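Local coordinates for exopolysaccharide biosynthesis protein (Pantoea stewartii subsp. stewartii DC283, PDB 6TGF) that probably acts as a glycan-modifying hydrolase on exopolysaccharide of the bacterial biofilm, using a parallel beta-helix fold like that of bacteriophage tailspikes, at residues B[253-258]-B[269-274]; B[276-281]-B[306-311]; B[283-288]-B[318-323]. All coordinates share one frame; numbering follows the deposited sequence.

Contact 1: residues B[253-258]-B[269-274]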
ATOM      1  N   PRO B 253       4.739  36.158   6.214  1.00 34.63           N
ATOM      2  CA  PRO B 253       5.070  36.969   5.040  1.00 34.40           C
ATOM      3  C   PRO B 253       5.824  36.178   3.960  1.00 34.09           C
ATOM      4  O   PRO B 253       5.493  36.324   2.797  1.00 34.19           O
ATOM      5  CB  PRO B 253       5.961  38.087   5.604  1.00 34.46           C
ATOM      6  CG  PRO B 253       5.546  38.192   7.053  1.00 34.73           C
ATOM      7  CD  PRO B 253       5.230  36.768   7.462  1.00 34.75           C
ATOM      8  N   ALA B 254       6.809  35.372   4.373  1.00 33.90           N
ATOM      9  CA  ALA B 254       7.636  34.511   3.493  1.00 33.60           C
ATOM     10  C   ALA B 254       6.741  33.475   2.803  1.00 33.48           C
ATOM     11  O   ALA B 254       6.858  33.316   1.573  1.00 33.40           O
ATOM     12  CB  ALA B 254       8.730  33.846   4.295  1.00 33.51           C
ATOM     13  N   ILE B 255       5.878  32.808   3.577  1.00 33.46           N
ATOM     14  CA  ILE B 255       4.927  31.762   3.093  1.00 33.24           C
ATOM     15  C   ILE B 255       3.981  32.387   2.060  1.00 33.31           C
ATOM     16  O   ILE B 255       3.761  31.753   1.010  1.00 33.35           O
ATOM     17  CB  ILE B 255       4.169  31.118   4.273  1.00 33.15           C
ATOM     18  CG1 ILE B 255       5.105  30.262   5.131  1.00 33.02           C
ATOM     19  CG2 ILE B 255       2.972  30.315   3.780  1.00 33.14           C
ATOM     20  CD1 ILE B 255       4.543  29.893   6.485  1.00 33.09           C
ATOM     21  N   LYS B 256       3.449  33.580   2.351  1.00 33.47           N
ATOM     22  CA  LYS B 256       2.551  34.346   1.444  1.00 33.66           C
ATOM     23  C   LYS B 256       3.315  34.751   0.176  1.00 33.73           C
ATOM     24  O   LYS B 256       2.732  34.646  -0.919  1.00 33.53           O
ATOM     25  CB  LYS B 256       1.982  35.574   2.159  1.00 33.81           C
ATOM     26  CG  LYS B 256       0.972  35.269   3.257  1.00 34.00           C
ATOM     27  CD  LYS B 256       0.153  36.471   3.669  1.00 34.36           C
ATOM     28  CE  LYS B 256      -0.592  36.275   4.974  1.00 34.62           C
ATOM     29  NZ  LYS B 256      -0.002  37.078   6.072  1.00 34.72           N
ATOM     30  N   ALA B 257       4.568  35.197   0.323  1.00 34.03           N
ATOM     31  CA  ALA B 257       5.448  35.649  -0.781  1.00 34.29           C
ATOM     32  C   ALA B 257       5.758  34.475  -1.717  1.00 34.74           C
ATOM     33  O   ALA B 257       5.560  34.625  -2.943  1.00 34.68           O
ATOM     34  CB  ALA B 257       6.712  36.256  -0.225  1.00 34.14           C
ATOM     35  N   MET B 258       6.230  33.353  -1.158  1.00 35.15           N
ATOM     36  CA  MET B 258       6.617  32.136  -1.922  1.00 35.51           C
ATOM     37  C   MET B 258       5.378  31.554  -2.608  1.00 36.26           C
ATOM     38  O   MET B 258       5.515  31.068  -3.750  1.00 36.29           O
ATOM     39  CB  MET B 258       7.247  31.069  -1.019  1.00 35.26           C
ATOM     40  CG  MET B 258       7.841  29.911  -1.801  1.00 35.08           C
ATOM     41  SD  MET B 258       8.794  28.768  -0.777  1.00 35.03           S
ATOM     42  CE  MET B 258       9.629  27.815  -2.043  1.00 35.10           C
ATOM     43  N   ILE B 269       6.042  23.528  -6.999  1.00 47.38           N
ATOM     44  CA  ILE B 269       6.699  23.349  -5.665  1.00 46.37           C
ATOM     45  C   ILE B 269       5.909  24.138  -4.613  1.00 45.48           C
ATOM     46  O   ILE B 269       5.846  23.678  -3.455  1.00 45.30           O
ATOM     47  CB  ILE B 269       8.191  23.751  -5.665  1.00 46.25           C
ATOM     48  CG1 ILE B 269       8.883  23.224  -4.402  1.00 46.24           C
ATOM     49  CG2 ILE B 269       8.361  25.255  -5.845  1.00 46.18           C
ATOM     50  CD1 ILE B 269      10.273  23.761  -4.151  1.00 46.45           C
ATOM     51  N   CYS B 270       5.348  25.286  -4.998  1.00 44.51           N
ATOM     52  CA  CYS B 270       4.436  26.098  -4.152  1.00 43.71           C
ATOM     53  C   CYS B 270       5.199  26.542  -2.891  1.00 42.59           C
ATOM     54  O   CYS B 270       6.129  27.357  -3.050  1.00 42.87           O
ATOM     55  CB  CYS B 270       3.163  25.305  -3.873  1.00 43.98           C
ATOM     56  SG  CYS B 270       1.787  26.310  -3.261  1.00 44.74           S
ATOM     57  N   VAL B 271       4.865  26.014  -1.706  1.00 41.02           N
ATOM     58  CA  VAL B 271       5.474  26.419  -0.401  1.00 39.87           C
ATOM     59  C   VAL B 271       6.350  25.272   0.119  1.00 38.79           C
ATOM     60  O   VAL B 271       5.794  24.215   0.475  1.00 38.52           O
ATOM     61  CB  VAL B 271       4.398  26.814   0.629  1.00 39.97           C
ATOM     62  CG1 VAL B 271       5.015  27.371   1.903  1.00 39.93           C
ATOM     63  CG2 VAL B 271       3.397  27.805   0.049  1.00 40.15           C
ATOM     64  N   GLN B 272       7.669  25.489   0.171  1.00 37.62           N
ATOM     65  CA  GLN B 272       8.674  24.503   0.650  1.00 36.74           C
ATOM     66  C   GLN B 272       9.390  25.072   1.879  1.00 36.02           C
ATOM     67  O   GLN B 272      10.138  26.057   1.723  1.00 35.86           O
ATOM     68  CB  GLN B 272       9.673  24.178  -0.462  1.00 36.87           C
ATOM     69  CG  GLN B 272      10.707  23.128  -0.074  1.00 37.01           C
ATOM     70  CD  GLN B 272      10.079  21.782   0.192  1.00 37.07           C
ATOM     71  OE1 GLN B 272       9.288  21.280  -0.603  1.00 37.21           O
ATOM     72  NE2 GLN B 272      10.433  21.184   1.318  1.00 37.06           N
ATOM     73  N   PHE B 273       9.160  24.470   3.052  1.00 35.21           N
ATOM     74  CA  PHE B 273       9.909  24.740   4.308  1.00 34.62           C
ATOM     75  C   PHE B 273      11.251  24.017   4.263  1.00 34.28           C
ATOM     76  O   PHE B 273      11.328  22.882   3.800  1.00 34.30           O
ATOM     77  CB  PHE B 273       9.151  24.237   5.538  1.00 34.52           C
ATOM     78  CG  PHE B 273       7.970  25.066   5.972  1.00 34.40           C
ATOM     79  CD1 PHE B 273       6.705  24.820   5.463  1.00 34.29           C
ATOM     80  CD2 PHE B 273       8.117  26.062   6.926  1.00 34.43           C
ATOM     81  CE1 PHE B 273       5.616  25.569   5.881  1.00 34.28           C
ATOM     82  CE2 PHE B 273       7.027  26.813   7.340  1.00 34.44           C
ATOM     83  CZ  PHE B 273       5.779  26.564   6.816  1.00 34.41           C
ATOM     84  N   PRO B 274      12.347  24.640   4.751  1.00 34.03           N
ATOM     85  CA  PRO B 274      13.555  23.894   5.089  1.00 34.06           C
ATOM     86  C   PRO B 274      13.351  23.244   6.466  1.00 34.01           C
ATOM     87  O   PRO B 274      12.328  23.499   7.081  1.00 33.88           O
ATOM     88  CB  PRO B 274      14.661  24.959   5.076  1.00 34.17           C
ATOM     89  CG  PRO B 274      13.949  26.270   5.367  1.00 34.09           C
ATOM     90  CD  PRO B 274      12.490  26.081   4.995  1.00 33.97           C
TER

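Contact 2: residues B[276-281]-B[306-311]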
ATOM      1  N   GLY B 276      13.627  22.620  10.439  1.00 34.17           N
ATOM      2  CA  GLY B 276      13.646  23.505  11.622  1.00 34.32           C
ATOM      3  C   GLY B 276      12.252  23.826  12.136  1.00 34.20           C
ATOM      4  O   GLY B 276      11.270  23.329  11.550  1.00 34.18           O
ATOM      5  N   THR B 277      12.174  24.628  13.204  1.00 34.14           N
ATOM      6  CA  THR B 277      10.914  25.106  13.833  1.00 33.97           C
ATOM      7  C   THR B 277      10.595  26.507  13.300  1.00 33.73           C
ATOM      8  O   THR B 277      11.492  27.371  13.362  1.00 33.91           O
ATOM      9  CB  THR B 277      11.025  25.093  15.362  1.00 34.35           C
ATOM     10  OG1 THR B 277      11.402  23.775  15.760  1.00 34.46           O
ATOM     11  CG2 THR B 277       9.738  25.489  16.054  1.00 34.42           C
ATOM     12  N   PHE B 278       9.369  26.717  12.806  1.00 33.32           N
ATOM     13  CA  PHE B 278       8.908  27.984  12.178  1.00 33.06           C
ATOM     14  C   PHE B 278       7.636  28.485  12.870  1.00 33.34           C
ATOM     15  O   PHE B 278       6.719  27.675  13.109  1.00 33.36           O
ATOM     16  CB  PHE B 278       8.671  27.783  10.681  1.00 32.45           C
ATOM     17  CG  PHE B 278       9.932  27.521   9.899  1.00 32.11           C
ATOM     18  CD1 PHE B 278      10.478  26.250   9.842  1.00 32.01           C
ATOM     19  CD2 PHE B 278      10.586  28.552   9.244  1.00 31.97           C
ATOM     20  CE1 PHE B 278      11.644  26.012   9.133  1.00 31.94           C
ATOM     21  CE2 PHE B 278      11.753  28.312   8.535  1.00 31.92           C
ATOM     22  CZ  PHE B 278      12.278  27.042   8.480  1.00 31.90           C
ATOM     23  N   PHE B 279       7.594  29.787  13.169  1.00 33.67           N
ATOM     24  CA  PHE B 279       6.405  30.501  13.702  1.00 34.13           C
ATOM     25  C   PHE B 279       5.593  31.060  12.527  1.00 34.12           C
ATOM     26  O   PHE B 279       6.158  31.816  11.710  1.00 34.06           O
ATOM     27  CB  PHE B 279       6.820  31.609  14.672  1.00 34.51           C
ATOM     28  CG  PHE B 279       5.662  32.378  15.256  1.00 34.75           C
ATOM     29  CD1 PHE B 279       4.725  31.746  16.059  1.00 34.97           C
ATOM     30  CD2 PHE B 279       5.504  33.731  14.999  1.00 34.88           C
ATOM     31  CE1 PHE B 279       3.659  32.452  16.594  1.00 35.30           C
ATOM     32  CE2 PHE B 279       4.438  34.436  15.536  1.00 35.21           C
ATOM     33  CZ  PHE B 279       3.518  33.795  16.332  1.00 35.39           C
ATOM     34  N   VAL B 280       4.311  30.694  12.451  1.00 34.28           N
ATOM     35  CA  VAL B 280       3.391  31.054  11.333  1.00 34.52           C
ATOM     36  C   VAL B 280       2.069  31.551  11.929  1.00 35.34           C
ATOM     37  O   VAL B 280       1.386  30.749  12.592  1.00 35.42           O
ATOM     38  CB  VAL B 280       3.164  29.855  10.389  1.00 34.07           C
ATOM     39  CG1 VAL B 280       2.254  30.207   9.224  1.00 33.91           C
ATOM     40  CG2 VAL B 280       4.476  29.277   9.878  1.00 33.75           C
ATOM     41  N   THR B 281       1.731  32.824  11.702  1.00 36.27           N
ATOM     42  CA  THR B 281       0.389  33.403  11.979  1.00 37.24           C
ATOM     43  C   THR B 281      -0.562  32.982  10.852  1.00 37.91           C
ATOM     44  O   THR B 281      -0.065  32.673   9.749  1.00 37.62           O
ATOM     45  CB  THR B 281       0.448  34.929  12.130  1.00 37.38           C
ATOM     46  OG1 THR B 281       1.070  35.477  10.968  1.00 37.14           O
ATOM     47  CG2 THR B 281       1.200  35.367  13.366  1.00 37.61           C
ATOM     48  N   PRO B 306       9.050  14.159  11.073  1.00 45.36           N
ATOM     49  CA  PRO B 306       9.462  15.197  10.127  1.00 44.30           C
ATOM     50  C   PRO B 306      10.477  16.180  10.729  1.00 43.34           C
ATOM     51  O   PRO B 306      10.422  16.421  11.922  1.00 43.81           O
ATOM     52  CB  PRO B 306       8.155  15.931   9.792  1.00 44.19           C
ATOM     53  CG  PRO B 306       7.068  14.913  10.061  1.00 44.35           C
ATOM     54  CD  PRO B 306       7.587  14.076  11.211  1.00 44.78           C
ATOM     55  N   ALA B 307      11.357  16.732   9.887  1.00 41.91           N
ATOM     56  CA  ALA B 307      12.448  17.656  10.278  1.00 41.10           C
ATOM     57  C   ALA B 307      11.955  19.110  10.279  1.00 40.00           C
ATOM     58  O   ALA B 307      12.778  20.001  10.564  1.00 40.29           O
ATOM     59  CB  ALA B 307      13.626  17.477   9.352  1.00 41.22           C
ATOM     60  N   THR B 308      10.672  19.345   9.977  1.00 38.60           N
ATOM     61  CA  THR B 308      10.030  20.687   9.990  1.00 37.72           C
ATOM     62  C   THR B 308       8.857  20.683  10.976  1.00 37.02           C
ATOM     63  O   THR B 308       7.955  19.834  10.816  1.00 36.49           O
ATOM     64  CB  THR B 308       9.567  21.098   8.586  1.00 37.40           C
ATOM     65  OG1 THR B 308      10.712  21.106   7.733  1.00 37.36           O
ATOM     66  CG2 THR B 308       8.901  22.457   8.556  1.00 37.29           C
ATOM     67  N   THR B 309       8.875  21.603  11.947  1.00 36.57           N
ATOM     68  CA  THR B 309       7.777  21.839  12.922  1.00 36.35           C
ATOM     69  C   THR B 309       7.174  23.227  12.675  1.00 36.10           C
ATOM     70  O   THR B 309       7.942  24.208  12.657  1.00 36.07           O
ATOM     71  CB  THR B 309       8.268  21.695  14.368  1.00 36.43           C
ATOM     72  OG1 THR B 309       8.748  20.361  14.538  1.00 36.28           O
ATOM     73  CG2 THR B 309       7.190  21.978  15.391  1.00 36.53           C
ATOM     74  N   ILE B 310       5.855  23.294  12.477  1.00 35.92           N
ATOM     75  CA  ILE B 310       5.073  24.566  12.456  1.00 36.11           C
ATOM     76  C   ILE B 310       4.539  24.805  13.870  1.00 36.48           C
ATOM     77  O   ILE B 310       4.128  23.828  14.525  1.00 36.61           O
ATOM     78  CB  ILE B 310       3.947  24.536  11.401  1.00 35.90           C
ATOM     79  CG1 ILE B 310       4.507  24.707   9.986  1.00 35.66           C
ATOM     80  CG2 ILE B 310       2.881  25.581  11.708  1.00 35.98           C
ATOM     81  CD1 ILE B 310       3.535  24.344   8.886  1.00 35.54           C
ATOM     82  N   VAL B 311       4.568  26.062  14.311  1.00 36.69           N
ATOM     83  CA  VAL B 311       4.057  26.513  15.637  1.00 37.19           C
ATOM     84  C   VAL B 311       3.462  27.912  15.435  1.00 37.39           C
ATOM     85  O   VAL B 311       4.023  28.673  14.628  1.00 37.25           O
ATOM     86  CB  VAL B 311       5.177  26.459  16.696  1.00 37.45           C
ATOM     87  CG1 VAL B 311       6.100  27.665  16.652  1.00 37.55           C
ATOM     88  CG2 VAL B 311       4.628  26.274  18.094  1.00 37.99           C
TER

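Contact 3: residues B[283-288]-B[318-323]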
ATOM      1  N   CYS B 283      -2.479  32.281   7.808  1.00 42.02           N
ATOM      2  CA  CYS B 283      -2.318  32.628   6.370  1.00 43.15           C
ATOM      3  C   CYS B 283      -3.638  32.369   5.637  1.00 44.27           C
ATOM      4  O   CYS B 283      -4.059  31.197   5.583  1.00 44.30           O
ATOM      5  CB  CYS B 283      -1.194  31.821   5.729  1.00 43.03           C
ATOM      6  SG  CYS B 283       0.456  32.289   6.315  1.00 43.26           S
ATOM      7  N   ASP B 284      -4.257  33.425   5.099  1.00 45.83           N
ATOM      8  CA  ASP B 284      -5.554  33.365   4.372  1.00 47.08           C
ATOM      9  C   ASP B 284      -5.293  33.487   2.865  1.00 47.80           C
ATOM     10  O   ASP B 284      -5.023  34.609   2.400  1.00 47.82           O
ATOM     11  CB  ASP B 284      -6.521  34.439   4.881  1.00 47.71           C
ATOM     12  CG  ASP B 284      -7.978  34.187   4.525  1.00 48.19           C
ATOM     13  OD1 ASP B 284      -8.241  33.733   3.392  1.00 48.03           O
ATOM     14  OD2 ASP B 284      -8.842  34.443   5.390  1.00 48.82           O
ATOM     15  N   PHE B 285      -5.367  32.363   2.144  1.00 49.10           N
ATOM     16  CA  PHE B 285      -5.366  32.282   0.659  1.00 50.36           C
ATOM     17  C   PHE B 285      -6.791  31.974   0.180  1.00 52.40           C
ATOM     18  O   PHE B 285      -6.958  31.215  -0.800  1.00 52.38           O
ATOM     19  CB  PHE B 285      -4.385  31.208   0.175  1.00 49.62           C
ATOM     20  CG  PHE B 285      -3.062  31.170   0.897  1.00 49.07           C
ATOM     21  CD1 PHE B 285      -2.091  32.128   0.653  1.00 48.87           C
ATOM     22  CD2 PHE B 285      -2.782  30.166   1.812  1.00 48.80           C
ATOM     23  CE1 PHE B 285      -0.871  32.085   1.312  1.00 48.57           C
ATOM     24  CE2 PHE B 285      -1.562  30.125   2.472  1.00 48.45           C
ATOM     25  CZ  PHE B 285      -0.609  31.083   2.217  1.00 48.34           C
ATOM     26  N   GLY B 286      -7.789  32.563   0.848  1.00 54.87           N
ATOM     27  CA  GLY B 286      -9.206  32.156   0.759  1.00 56.84           C
ATOM     28  C   GLY B 286      -9.964  32.884  -0.338  1.00 58.97           C
ATOM     29  O   GLY B 286      -9.368  33.761  -0.999  1.00 59.09           O
ATOM     30  N   GLU B 287     -11.238  32.515  -0.510  1.00 61.36           N
ATOM     31  CA  GLU B 287     -12.223  33.110  -1.458  1.00 63.36           C
ATOM     32  C   GLU B 287     -11.840  32.756  -2.901  1.00 63.67           C
ATOM     33  O   GLU B 287     -12.588  31.972  -3.518  1.00 64.43           O
ATOM     34  CB  GLU B 287     -12.359  34.620  -1.246  1.00 64.68           C
ATOM     35  CG  GLU B 287     -12.997  34.985   0.086  1.00 65.57           C
ATOM     36  CD  GLU B 287     -12.049  35.076   1.271  1.00 65.98           C
ATOM     37  OE1 GLU B 287     -10.898  35.515   1.080  1.00 66.22           O
ATOM     38  OE2 GLU B 287     -12.470  34.711   2.388  1.00 66.46           O
ATOM     39  N   GLU B 288     -10.736  33.308  -3.420  1.00 63.55           N
ATOM     40  CA  GLU B 288     -10.258  33.041  -4.806  1.00 63.57           C
ATOM     41  C   GLU B 288     -10.011  31.536  -4.974  1.00 62.80           C
ATOM     42  O   GLU B 288      -9.185  30.983  -4.224  1.00 62.86           O
ATOM     43  CB  GLU B 288      -8.996  33.841  -5.144  1.00 64.12           C
ATOM     44  CG  GLU B 288      -9.276  35.110  -5.935  1.00 64.93           C
ATOM     45  CD  GLU B 288      -8.414  35.322  -7.169  1.00 65.17           C
ATOM     46  OE1 GLU B 288      -7.691  34.382  -7.564  1.00 65.03           O
ATOM     47  OE2 GLU B 288      -8.473  36.429  -7.739  1.00 65.56           O
ATOM     48  N   PHE B 318      -7.507  28.394  11.561  1.00 38.55           N
ATOM     49  CA  PHE B 318      -6.575  27.504  10.816  1.00 37.85           C
ATOM     50  C   PHE B 318      -5.305  28.281  10.449  1.00 37.73           C
ATOM     51  O   PHE B 318      -5.413  29.470  10.092  1.00 38.06           O
ATOM     52  CB  PHE B 318      -7.249  26.938   9.564  1.00 37.34           C
ATOM     53  CG  PHE B 318      -8.463  26.086   9.832  1.00 37.13           C
ATOM     54  CD1 PHE B 318      -8.342  24.724  10.051  1.00 36.80           C
ATOM     55  CD2 PHE B 318      -9.729  26.645   9.873  1.00 37.30           C
ATOM     56  CE1 PHE B 318      -9.459  23.944  10.302  1.00 36.85           C
ATOM     57  CE2 PHE B 318     -10.846  25.862  10.126  1.00 37.30           C
ATOM     58  CZ  PHE B 318     -10.708  24.512  10.339  1.00 37.10           C
ATOM     59  N   VAL B 319      -4.143  27.624  10.528  1.00 37.47           N
ATOM     60  CA  VAL B 319      -2.818  28.215  10.164  1.00 37.47           C
ATOM     61  C   VAL B 319      -2.823  28.515   8.658  1.00 37.40           C
ATOM     62  O   VAL B 319      -2.220  29.530   8.262  1.00 37.61           O
ATOM     63  CB  VAL B 319      -1.641  27.300  10.564  1.00 37.35           C
ATOM     64  CG1 VAL B 319      -0.297  27.869  10.131  1.00 37.25           C
ATOM     65  CG2 VAL B 319      -1.623  27.012  12.058  1.00 37.59           C
ATOM     66  N   PHE B 320      -3.496  27.676   7.860  1.00 37.37           N
ATOM     67  CA  PHE B 320      -3.630  27.816   6.384  1.00 37.12           C
ATOM     68  C   PHE B 320      -5.110  27.742   5.983  1.00 37.28           C
ATOM     69  O   PHE B 320      -5.737  26.688   6.194  1.00 36.99           O
ATOM     70  CB  PHE B 320      -2.802  26.741   5.678  1.00 36.76           C
ATOM     71  CG  PHE B 320      -1.359  26.694   6.110  1.00 36.59           C
ATOM     72  CD1 PHE B 320      -0.530  27.789   5.920  1.00 36.62           C
ATOM     73  CD2 PHE B 320      -0.828  25.562   6.710  1.00 36.56           C
ATOM     74  CE1 PHE B 320       0.797  27.753   6.322  1.00 36.56           C
ATOM     75  CE2 PHE B 320       0.499  25.527   7.108  1.00 36.54           C
ATOM     76  CZ  PHE B 320       1.309  26.622   6.914  1.00 36.53           C
ATOM     77  N   GLU B 321      -5.642  28.837   5.428  1.00 37.78           N
ATOM     78  CA  GLU B 321      -7.008  28.926   4.841  1.00 38.25           C
ATOM     79  C   GLU B 321      -6.891  28.897   3.315  1.00 38.21           C
ATOM     80  O   GLU B 321      -6.765  29.978   2.710  1.00 38.39           O
ATOM     81  CB  GLU B 321      -7.715  30.205   5.298  1.00 38.75           C
ATOM     82  CG  GLU B 321      -8.144  30.179   6.750  1.00 39.24           C
ATOM     83  CD  GLU B 321      -9.424  29.414   7.033  1.00 39.65           C
ATOM     84  OE1 GLU B 321      -9.900  28.691   6.134  1.00 39.80           O
ATOM     85  OE2 GLU B 321      -9.947  29.546   8.157  1.00 40.11           O
ATOM     86  N   VAL B 322      -6.931  27.701   2.720  1.00 38.12           N
ATOM     87  CA  VAL B 322      -6.711  27.483   1.260  1.00 38.04           C
ATOM     88  C   VAL B 322      -8.063  27.245   0.579  1.00 38.18           C
ATOM     89  O   VAL B 322      -9.029  26.882   1.274  1.00 38.27           O
ATOM     90  CB  VAL B 322      -5.731  26.321   1.000  1.00 37.91           C
ATOM     91  CG1 VAL B 322      -4.433  26.503   1.770  1.00 37.84           C
ATOM     92  CG2 VAL B 322      -6.344  24.961   1.306  1.00 37.88           C
ATOM     93  N   SER B 323      -8.106  27.459  -0.737  1.00 38.34           N
ATOM     94  CA  SER B 323      -9.260  27.171  -1.630  1.00 38.60           C
ATOM     95  C   SER B 323      -8.726  26.702  -2.989  1.00 38.38           C
ATOM     96  O   SER B 323      -8.662  27.529  -3.921  1.00 38.45           O
ATOM     97  CB  SER B 323     -10.161  28.373  -1.758  1.00 39.07           C
ATOM     98  OG  SER B 323     -11.231  28.110  -2.654  1.00 39.47           O
TER
HETATM   99  O   HOH W   1      -5.613  31.451   8.363  1.00 47.14           O
HETATM  100  O   HOH W   2      -5.953  28.897  -1.729  1.00 31.07           O

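Contact 1: residues B[253-258]-B[269-274]
I255 and M258 of the helix meet strand 271-272 and the residues on either side of it, and each side chain finds a different surface there. I255 carries the apolar half. Its CD1 reaches the ring of F273 obliquely and comes nearest at CZ, 3.6 Å away. The neighbouring rim atom CE2 of F273 is 4.0 Å from the same methyl. F273 has its CG anti to its own carbonyl carbon (chi1 -75°), which sets the ring on the side of the backbone N, where CZ meets I255. The other branch of I255, CG2, lies 4.0 Å from CG1 of V271. There the two branched side chains cross at about a right angle. I255 thus serves two residues with two different methyls.

M258 meets backbone atoms instead. Its CG stands anti to the backbone N (chi1 -171°), and the chain stays extended beyond it. CG lies 3.3 Å from the carbonyl O of C270. SD accepts a weak hydrogen bond from the backbone N of Q272, at 3.6 Å but nearly straight (176°). CE ends beside the aliphatic start of Q272, 4.0 Å from CB. SD and CE both lie near C270 O and Q272 N.

The polar end of Q272 leads away from the helix. Its NE2 donates to the carbonyl O of F273 at 3.1 Å, and its OE1 is bonded by R294. The backbone of V271 and F273 pairs with residues of strand 290-296.

All the touching residues are buried. The contact packs helix 252-265 against the first strand of the coil, whose next turn begins with strand 290-296. A helix closing the N-terminal end of the hydrophobic interior is characteristic of parallel beta-helix proteins, tailspikes among them.

Contact 2: residues B[276-281]-B[306-311]
G276 opens a parallel pairing with the 306-311 segment, and the backbone does most of the work. The strands 276-279 and 308-311 run in the same direction, 21° apart, with axes 4.7 Å from each other at closest approach. Five hydrogen bonds link the two segments. G276 N donates to A307 O at 2.8 Å, and T309 N donates back to G276 O. F278 N then binds T309 O at 2.9 Å, nearly along the C=O axis. V311 N binds F278 O, and V280 N ends the ladder on V311 O. CA-H...O contacts run between these bonds, such as T277 CA to T309 O. G276 has a phi of 133°, which suits a residue without a side chain.

Two threonines pair on one face. T277 and T309 lie side by side and point the same way, with T277 OG1 4.0 Å from T309 CB. The OG1 of T308 is on the other face and binds the carbonyl O of P274 and the backbone N of A298.

Apolar packing is looser. F279 shares the threonine face, its CD1 4.3 Å from CG1 of V311. That CG1 sits between the backbone N and the carbonyl carbon (chi1 81°), which places it 3.6 Å from F278 O. On the face of T308 and I310, F278 CD1 is 4.3 Å from T308 CG2. V280 CG2 approaches I310 CG2 at 4.4 Å.

F278 and I310 are buried, whereas T277 is exposed. F278 meets the ring of F273 edge to face. T281 touches A252 of helix 252-265, and V280 lies against V319 of strand 318-324. Strand 332-335 pairs with the far side of 308-311 and continues the stack of coils.

Contact 3: residues B[283-288]-B[318-323]
F285 lays its ring against F320 and V322. V322 CG1 comes obliquely to the ring, 4.0 Å from CD2. F320 CD1 meets the ring at its edge, near its plane, 4.3 Å from CE2. C283 CB sits between V319 O, at 3.6 Å, and F320 CD1, at 4.1 Å. One face of the F320 ring is covered by V319 CG1, over its centre.

Backbone bonds hold this fit. C283 N donates to V319 O, E321 N to C283 O at 2.8 Å, and F285 N to E321 O. Beyond F285 the direct backbone bonding between the segments stops, and a water bridges them. It donates to F285 O (2.7 Å) and accepts from S323 N (2.8 Å).

On the other face D284 and E321 cross obliquely, D284 OD1 4.0 Å from E321 CB. E321 bends at chi2 (-80°), and its OE2 forms a salt bridge with R349. That charge would be expected to ease the repulsion from D284.

Strand 283-284 is one of the two outermost strands of a parallel sheet, and strand 346-350 pairs with the other side of 318-324. From helix 252-265, A252 touches C283 and the ring of Y259 meets that of F285, while F293 and I295 of strand 290-296 line the same interior.

How the contacts relate
Contact 1 is wholly buried, while contacts 2 and 3 each have one face inside the beta-helix and one outward. Contact 1 joins helix to strand by side chains and one weak sulfur bond. Contacts 2 and 3 join successive coils by parallel backbone bonds. Their outer faces differ: threonines with F279 and V311 in contact 2, acidic residues in contact 3. I255 links all three, since its CD1 is 3.4 Å from V280 CG2 and its CG2 is 4.0 Å from F285 CZ. Contacts 2 and 3 alternate along the chain, each first segment lying one coil before its partner. I310 CD1 meets F320 CE2 at 3.7 Å.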